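Local atomic coordinates of putative acetoin utilization protein, acetoin dehydrogenase (Thermus thermophilus, PDB entry 5AWE), a protein that is of unknown function but joins a pair of CBS domains to an ACT domain, modules that in other proteins often sense small regulatory ligands. Residues E95-L100 with T124-A129; A155-A160 with L181-V186. One frame throughout, in Å; residues are numbered along the deposited sequence.

Contact 1. Residues E95-L100 with T124-A129; sequences EKAALL and TDVLRA
Val-126 sets both of its methyl groups against two consecutive alanines, Ala-97 and Ala-98, and these three buried side chains form the whole of the contact. The closer touch is from CG1 of Val-126 to CB of Ala-98, at 3.6 Å. CG2 is the slacker branch, standing 4.3 Å from CB of Ala-97. With CG1 anti to the backbone N (chi1 177°), the valine fork opens across the neighbouring helix and one prong serves each alanine. Such small partners let the backbones come near, the CA atoms of Ala-98 and Val-126 being 6.5 Å apart. Leu-94 and Met-101 of helix 94-103 extend the apolar bed around the valine.

The looser side holds exposed Lys-96 and partly exposed Arg-128. The arginine turns back along its own helix, where its NH1 forms a salt bridge 3.1 Å long to OD1 of Asp-125. This bond, nearly straight (167°), lies in the guanidinium plane and uses the carboxylate's anti lone pair. The second subunit closes another flank, its Ile-131 against Leu-99 and its Met-101 against Leu-127. Helices 94-103 and 123-133, packed here together, are the two helices of the β-α-β-β-α CBS domain.

Contact 2. Residues A155-A160 with L181-V186; sequences AQMAQA and LVMRVV
Met-157 and Met-183, both selenomethionines in the deposited protein, meet tip to tip between a helix and the sheet of an ACT domain, whose βαββαβ order gives a ferredoxin-like fold with helices packed against an antiparallel sheet. The side chain of Met-157 illustrates how a flexible residue bridges a wide gap, for its CA lies 10.6 Å from that of Leu-181.

Its CB points toward the strand, but CG comes no nearer to 181-186 than 5.3 Å, to CE of Met-183, and CB stays farther still. CG is anti to the backbone N (chi1 178°), and bends at chi2 (-86°) and chi3 (-56°) then fold the end of the chain over. SE arrives beside the partner's tip, 3.7 Å from SE of Met-183 and 3.5 Å from its CE. Ile-147 of the central strand 141-148 and Leu-197 of helix 193-199 also touch Met-157, making this purely apolar meeting part of the domain core. Along the strand, Leu-181 and Met-183 face the helix, whereas the intervening Val-182 does not. At the very end of the chain, CE of Met-157 lies 3.4 Å from CE of Met-183 and 4.0 Å from CD1 of Leu-181.

From the N terminus the chain first builds one CBS domain, then reaches contact 1, which closes a loop of 23 residues containing the hairpin of strands 108-113 and 116-122. Helix 123-133 leads on to strand 141-148 and the ACT domain, where contact 2 closes a loop of 20 residues, mostly strands 165-175 and 178-186. The two loops follow in series and neither nest nor cross. Their centres are 25 Å apart and nothing touches between them within the chain. The subunits supply a connection: Glu-95, from 95-100, forms a salt bridge with Arg-184 of the second subunit, from 181-186, tying CBS helix to ACT sheet.

Contact 1. Residues E95-L100 with T124-A129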
ATOM      1  N   GLU A  95     -16.066 -37.040  12.708  1.00 22.64           N
ATOM      2  CA  GLU A  95     -15.282 -37.507  11.553  1.00 24.55           C
ATOM      3  C   GLU A  95     -15.740 -36.915  10.213  1.00 25.58           C
ATOM      4  O   GLU A  95     -14.961 -36.845   9.257  1.00 26.23           O
ATOM      5  CB  GLU A  95     -15.315 -39.045  11.447  1.00 22.52           C
ATOM      6  CG  GLU A  95     -14.877 -39.791  12.702  1.00 23.57           C
ATOM      7  CD  GLU A  95     -16.054 -40.210  13.576  1.00 27.23           C
ATOM      8  OE1 GLU A  95     -16.388 -41.407  13.578  1.00 26.31           O
ATOM      9  OE2 GLU A  95     -16.646 -39.348  14.263  1.00 30.52           O
ATOM     10  N   LYS A  96     -16.996 -36.491  10.143  1.00 26.04           N
ATOM     11  CA  LYS A  96     -17.524 -35.910   8.914  1.00 28.59           C
ATOM     12  C   LYS A  96     -16.829 -34.580   8.627  1.00 28.01           C
ATOM     13  O   LYS A  96     -16.503 -34.266   7.483  1.00 28.90           O
ATOM     14  CB  LYS A  96     -19.034 -35.686   9.040  1.00 32.46           C
ATOM     15  CG  LYS A  96     -19.771 -35.701   7.712  1.00 40.95           C
ATOM     16  CD  LYS A  96     -21.188 -35.161   7.869  1.00 51.87           C
ATOM     17  CE  LYS A  96     -22.098 -35.585   6.719  1.00 53.11           C
ATOM     18  NZ  LYS A  96     -22.780 -36.881   7.009  1.00 53.20           N
ATOM     19  N   ALA A  97     -16.591 -33.807   9.679  1.00 27.55           N
ATOM     20  CA  ALA A  97     -15.928 -32.525   9.528  1.00 26.94           C
ATOM     21  C   ALA A  97     -14.529 -32.745   8.970  1.00 27.78           C
ATOM     22  O   ALA A  97     -14.124 -32.071   8.020  1.00 28.48           O
ATOM     23  CB  ALA A  97     -15.858 -31.799  10.878  1.00 21.36           C
ATOM     24  N   ALA A  98     -13.797 -33.692   9.553  1.00 26.29           N
ATOM     25  CA  ALA A  98     -12.425 -33.949   9.123  1.00 26.83           C
ATOM     26  C   ALA A  98     -12.410 -34.338   7.652  1.00 25.98           C
ATOM     27  O   ALA A  98     -11.515 -33.942   6.904  1.00 26.16           O
ATOM     28  CB  ALA A  98     -11.794 -35.069   9.968  1.00 18.80           C
ATOM     29  N   LEU A  99     -13.414 -35.109   7.247  1.00 25.86           N
ATOM     30  CA  LEU A  99     -13.513 -35.564   5.872  1.00 27.31           C
ATOM     31  C   LEU A  99     -13.720 -34.382   4.947  1.00 28.44           C
ATOM     32  O   LEU A  99     -13.010 -34.240   3.952  1.00 27.48           O
ATOM     33  CB  LEU A  99     -14.664 -36.561   5.722  1.00 26.86           C
ATOM     34  CG  LEU A  99     -14.333 -37.997   6.156  1.00 28.20           C
ATOM     35  CD1 LEU A  99     -15.592 -38.840   6.153  1.00 27.82           C
ATOM     36  CD2 LEU A  99     -13.287 -38.590   5.216  1.00 30.57           C
ATOM     37  N   LEU A 100     -14.680 -33.527   5.287  1.00 29.11           N
ATOM     38  CA  LEU A 100     -14.945 -32.340   4.487  1.00 31.51           C
ATOM     39  C   LEU A 100     -13.719 -31.433   4.407  1.00 33.77           C
ATOM     40  O   LEU A 100     -13.370 -30.948   3.328  1.00 34.67           O
ATOM     41  CB  LEU A 100     -16.128 -31.569   5.069  1.00 29.55           C
ATOM     42  CG  LEU A 100     -17.494 -32.205   4.805  1.00 29.45           C
ATOM     43  CD1 LEU A 100     -18.467 -31.765   5.874  1.00 23.39           C
ATOM     44  CD2 LEU A 100     -17.997 -31.819   3.412  1.00 25.21           C
ATOM     45  N   THR A 124      -7.951 -27.450  14.085  1.00 24.08           N
ATOM     46  CA  THR A 124      -7.350 -27.706  15.389  1.00 25.96           C
ATOM     47  C   THR A 124      -8.382 -28.246  16.376  1.00 25.02           C
ATOM     48  O   THR A 124      -8.019 -28.905  17.350  1.00 25.15           O
ATOM     49  CB  THR A 124      -6.651 -26.434  15.987  1.00 28.22           C
ATOM     50  OG1 THR A 124      -7.628 -25.457  16.362  1.00 37.03           O
ATOM     51  CG2 THR A 124      -5.704 -25.821  14.960  1.00 30.73           C
ATOM     52  N   ASP A 125      -9.666 -27.986  16.123  1.00 24.80           N
ATOM     53  CA  ASP A 125     -10.724 -28.564  16.955  1.00 23.72           C
ATOM     54  C   ASP A 125     -10.804 -30.061  16.680  1.00 23.68           C
ATOM     55  O   ASP A 125     -10.923 -30.869  17.604  1.00 22.57           O
ATOM     56  CB  ASP A 125     -12.085 -27.925  16.650  1.00 25.39           C
ATOM     57  CG  ASP A 125     -12.150 -26.443  17.028  1.00 28.59           C
ATOM     58  OD1 ASP A 125     -11.647 -26.058  18.111  1.00 26.26           O
ATOM     59  OD2 ASP A 125     -12.715 -25.663  16.231  1.00 28.17           O
ATOM     60  N   VAL A 126     -10.732 -30.422  15.399  1.00 23.03           N
ATOM     61  CA  VAL A 126     -10.775 -31.821  15.000  1.00 21.40           C
ATOM     62  C   VAL A 126      -9.535 -32.526  15.534  1.00 21.82           C
ATOM     63  O   VAL A 126      -9.588 -33.685  15.933  1.00 18.85           O
ATOM     64  CB  VAL A 126     -10.839 -31.963  13.456  1.00 23.29           C
ATOM     65  CG1 VAL A 126     -10.808 -33.422  13.056  1.00 22.10           C
ATOM     66  CG2 VAL A 126     -12.111 -31.323  12.928  1.00 15.02           C
ATOM     67  N   LEU A 127      -8.412 -31.819  15.563  1.00 23.24           N
ATOM     68  CA  LEU A 127      -7.201 -32.414  16.108  1.00 24.00           C
ATOM     69  C   LEU A 127      -7.403 -32.737  17.577  1.00 24.45           C
ATOM     70  O   LEU A 127      -7.138 -33.849  18.018  1.00 24.48           O
ATOM     71  CB  LEU A 127      -6.006 -31.472  15.936  1.00 24.52           C
ATOM     72  CG  LEU A 127      -5.377 -31.464  14.540  1.00 30.13           C
ATOM     73  CD1 LEU A 127      -4.094 -30.647  14.558  1.00 30.39           C
ATOM     74  CD2 LEU A 127      -5.093 -32.902  14.101  1.00 29.82           C
ATOM     75  N   ARG A 128      -7.882 -31.758  18.332  1.00 24.95           N
ATOM     76  CA  ARG A 128      -8.159 -31.963  19.748  1.00 25.38           C
ATOM     77  C   ARG A 128      -9.029 -33.218  19.945  1.00 22.97           C
ATOM     78  O   ARG A 128      -8.745 -34.059  20.801  1.00 22.02           O
ATOM     79  CB  ARG A 128      -8.867 -30.725  20.319  1.00 28.10           C
ATOM     80  CG  ARG A 128      -8.790 -30.615  21.841  1.00 37.56           C
ATOM     81  CD  ARG A 128      -9.109 -29.201  22.341  1.00 42.33           C
ATOM     82  NE  ARG A 128     -10.521 -28.861  22.181  1.00 39.67           N
ATOM     83  CZ  ARG A 128     -10.995 -28.115  21.187  1.00 43.48           C
ATOM     84  NH1 ARG A 128     -10.161 -27.632  20.270  1.00 37.58           N
ATOM     85  NH2 ARG A 128     -12.299 -27.858  21.101  1.00 33.91           N
ATOM     86  N   ALA A 129     -10.071 -33.346  19.132  1.00 21.29           N
ATOM     87  CA  ALA A 129     -11.014 -34.452  19.254  1.00 20.28           C
ATOM     88  C   ALA A 129     -10.321 -35.804  19.083  1.00 20.68           C
ATOM     89  O   ALA A 129     -10.517 -36.716  19.890  1.00 20.12           O
ATOM     90  CB  ALA A 129     -12.132 -34.302  18.216  1.00 18.37           C
TER

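Contact 2. Residues A155-A160 with L181-V186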
ATOM      1  N   ALA A 155     -10.379 -60.093  18.595  1.00 22.52           N
ATOM      2  CA  ALA A 155     -10.918 -60.578  19.852  1.00 23.64           C
ATOM      3  C   ALA A 155      -9.864 -61.398  20.605  1.00 24.09           C
ATOM      4  O   ALA A 155      -9.684 -61.237  21.820  1.00 24.42           O
ATOM      5  CB  ALA A 155     -12.152 -61.422  19.589  1.00 20.87           C
ATOM      6  N   GLN A 156      -9.163 -62.269  19.885  1.00 23.77           N
ATOM      7  CA  GLN A 156      -8.178 -63.151  20.516  1.00 24.27           C
ATOM      8  C   GLN A 156      -6.964 -62.365  21.021  1.00 22.77           C
ATOM      9  O   GLN A 156      -6.492 -62.602  22.128  1.00 20.97           O
ATOM     10  CB  GLN A 156      -7.743 -64.245  19.529  1.00 30.33           C
ATOM     11  CG  GLN A 156      -6.537 -65.076  19.968  1.00 38.76           C
ATOM     12  CD  GLN A 156      -6.864 -66.079  21.057  1.00 49.34           C
ATOM     13  OE1 GLN A 156      -7.686 -66.976  20.863  1.00 54.40           O
ATOM     14  NE2 GLN A 156      -6.217 -65.934  22.215  1.00 47.61           N
HETATM   15  N   MSE A 157      -6.480 -61.417  20.221  1.00 23.44           N
HETATM   16  CA  MSE A 157      -5.380 -60.550  20.649  1.00 24.35           C
HETATM   17  C   MSE A 157      -5.736 -59.768  21.910  1.00 24.85           C
HETATM   18  O   MSE A 157      -4.881 -59.546  22.764  1.00 24.06           O
HETATM   19  CB  MSE A 157      -5.008 -59.559  19.542  1.00 26.89           C
HETATM   20  CG  MSE A 157      -3.892 -58.580  19.928  1.00 37.93           C
HETATM   21 SE   MSE A 157      -4.433 -57.077  20.807  1.00 45.10          SE
HETATM   22  CE  MSE A 157      -5.609 -56.461  19.644  1.00 35.74           C
ATOM     23  N   ALA A 158      -7.001 -59.352  22.016  1.00 25.63           N
ATOM     24  CA  ALA A 158      -7.447 -58.467  23.095  1.00 26.49           C
ATOM     25  C   ALA A 158      -7.430 -59.129  24.465  1.00 27.47           C
ATOM     26  O   ALA A 158      -7.358 -58.443  25.483  1.00 28.37           O
ATOM     27  CB  ALA A 158      -8.846 -57.943  22.802  1.00 25.17           C
ATOM     28  N   GLN A 159      -7.494 -60.456  24.497  1.00 28.38           N
ATOM     29  CA  GLN A 159      -7.482 -61.182  25.765  1.00 29.07           C
ATOM     30  C   GLN A 159      -6.139 -61.103  26.494  1.00 28.94           C
ATOM     31  O   GLN A 159      -6.057 -61.381  27.688  1.00 30.71           O
ATOM     32  CB  GLN A 159      -7.861 -62.643  25.536  1.00 25.65           C
ATOM     33  CG  GLN A 159      -9.306 -62.819  25.109  1.00 42.03           C
ATOM     34  CD  GLN A 159      -9.539 -64.110  24.349  1.00 50.93           C
ATOM     35  OE1 GLN A 159      -8.896 -65.126  24.620  1.00 56.17           O
ATOM     36  NE2 GLN A 159     -10.458 -64.075  23.387  1.00 53.19           N
ATOM     37  N   ALA A 160      -5.089 -60.715  25.784  1.00 27.17           N
ATOM     38  CA  ALA A 160      -3.778 -60.605  26.401  1.00 27.60           C
ATOM     39  C   ALA A 160      -3.627 -59.321  27.230  1.00 27.44           C
ATOM     40  O   ALA A 160      -2.796 -59.260  28.136  1.00 29.39           O
ATOM     41  CB  ALA A 160      -2.690 -60.667  25.321  1.00 27.45           C
ATOM     42  N   LEU A 181      -1.934 -53.259  13.611  1.00 19.86           N
ATOM     43  CA  LEU A 181      -2.683 -52.392  14.510  1.00 19.34           C
ATOM     44  C   LEU A 181      -1.763 -51.483  15.312  1.00 19.98           C
ATOM     45  O   LEU A 181      -0.710 -51.909  15.796  1.00 19.94           O
ATOM     46  CB  LEU A 181      -3.530 -53.238  15.474  1.00 15.87           C
ATOM     47  CG  LEU A 181      -4.429 -54.291  14.817  1.00 15.07           C
ATOM     48  CD1 LEU A 181      -5.107 -55.128  15.891  1.00  7.16           C
ATOM     49  CD2 LEU A 181      -5.461 -53.603  13.918  1.00 14.64           C
ATOM     50  N   VAL A 182      -2.166 -50.227  15.453  1.00 18.39           N
ATOM     51  CA  VAL A 182      -1.561 -49.361  16.451  1.00 18.86           C
ATOM     52  C   VAL A 182      -2.549 -49.272  17.604  1.00 19.73           C
ATOM     53  O   VAL A 182      -3.700 -48.849  17.435  1.00 19.10           O
ATOM     54  CB  VAL A 182      -1.244 -47.945  15.867  1.00 19.19           C
ATOM     55  CG1 VAL A 182      -0.661 -47.042  16.943  1.00 17.26           C
ATOM     56  CG2 VAL A 182      -0.244 -48.073  14.726  1.00 17.97           C
HETATM   57  N   MSE A 183      -2.104 -49.709  18.773  1.00 19.78           N
HETATM   58  CA  MSE A 183      -3.008 -49.926  19.894  1.00 20.97           C
HETATM   59  C   MSE A 183      -2.468 -49.156  21.084  1.00 19.66           C
HETATM   60  O   MSE A 183      -1.277 -49.208  21.371  1.00 19.85           O
HETATM   61  CB  MSE A 183      -3.088 -51.429  20.223  1.00 26.35           C
HETATM   62  CG  MSE A 183      -4.164 -51.818  21.242  1.00 34.95           C
HETATM   63 SE   MSE A 183      -4.009 -53.541  21.830  1.00 52.60          SE
HETATM   64  CE  MSE A 183      -5.615 -53.966  21.925  1.00 41.11           C
ATOM     65  N   ARG A 184      -3.337 -48.422  21.765  1.00 20.27           N
ATOM     66  CA  ARG A 184      -2.931 -47.742  22.980  1.00 19.63           C
ATOM     67  C   ARG A 184      -3.589 -48.395  24.169  1.00 19.36           C
ATOM     68  O   ARG A 184      -4.805 -48.549  24.209  1.00 20.15           O
ATOM     69  CB  ARG A 184      -3.282 -46.252  22.902  1.00 19.51           C
ATOM     70  CG  ARG A 184      -2.286 -45.484  22.057  1.00 17.23           C
ATOM     71  CD  ARG A 184      -2.720 -44.073  21.753  1.00 13.58           C
ATOM     72  NE  ARG A 184      -1.782 -43.451  20.815  1.00 21.98           N
ATOM     73  CZ  ARG A 184      -0.631 -42.879  21.168  1.00 20.31           C
ATOM     74  NH1 ARG A 184      -0.263 -42.843  22.443  1.00 18.76           N
ATOM     75  NH2 ARG A 184       0.154 -42.337  20.247  1.00 18.34           N
ATOM     76  N   VAL A 185      -2.768 -48.809  25.124  1.00 20.42           N
ATOM     77  CA  VAL A 185      -3.255 -49.515  26.296  1.00 21.28           C
ATOM     78  C   VAL A 185      -2.816 -48.761  27.542  1.00 23.41           C
ATOM     79  O   VAL A 185      -1.759 -48.122  27.550  1.00 21.74           O
ATOM     80  CB  VAL A 185      -2.708 -50.961  26.345  1.00 24.52           C
ATOM     81  CG1 VAL A 185      -3.241 -51.767  25.141  1.00 16.08           C
ATOM     82  CG2 VAL A 185      -1.176 -50.937  26.341  1.00 19.47           C
ATOM     83  N   VAL A 186      -3.642 -48.821  28.583  1.00 23.93           N
ATOM     84  CA  VAL A 186      -3.379 -48.087  29.813  1.00 26.33           C
ATOM     85  C   VAL A 186      -3.746 -48.911  31.037  1.00 28.01           C
ATOM     86  O   VAL A 186      -4.367 -49.975  30.926  1.00 27.67           O
ATOM     87  CB  VAL A 186      -4.192 -46.777  29.883  1.00 26.76           C
ATOM     88  CG1 VAL A 186      -3.822 -45.851  28.721  1.00 24.46           C
ATOM     89  CG2 VAL A 186      -5.679 -47.102  29.868  1.00 27.53           C
TER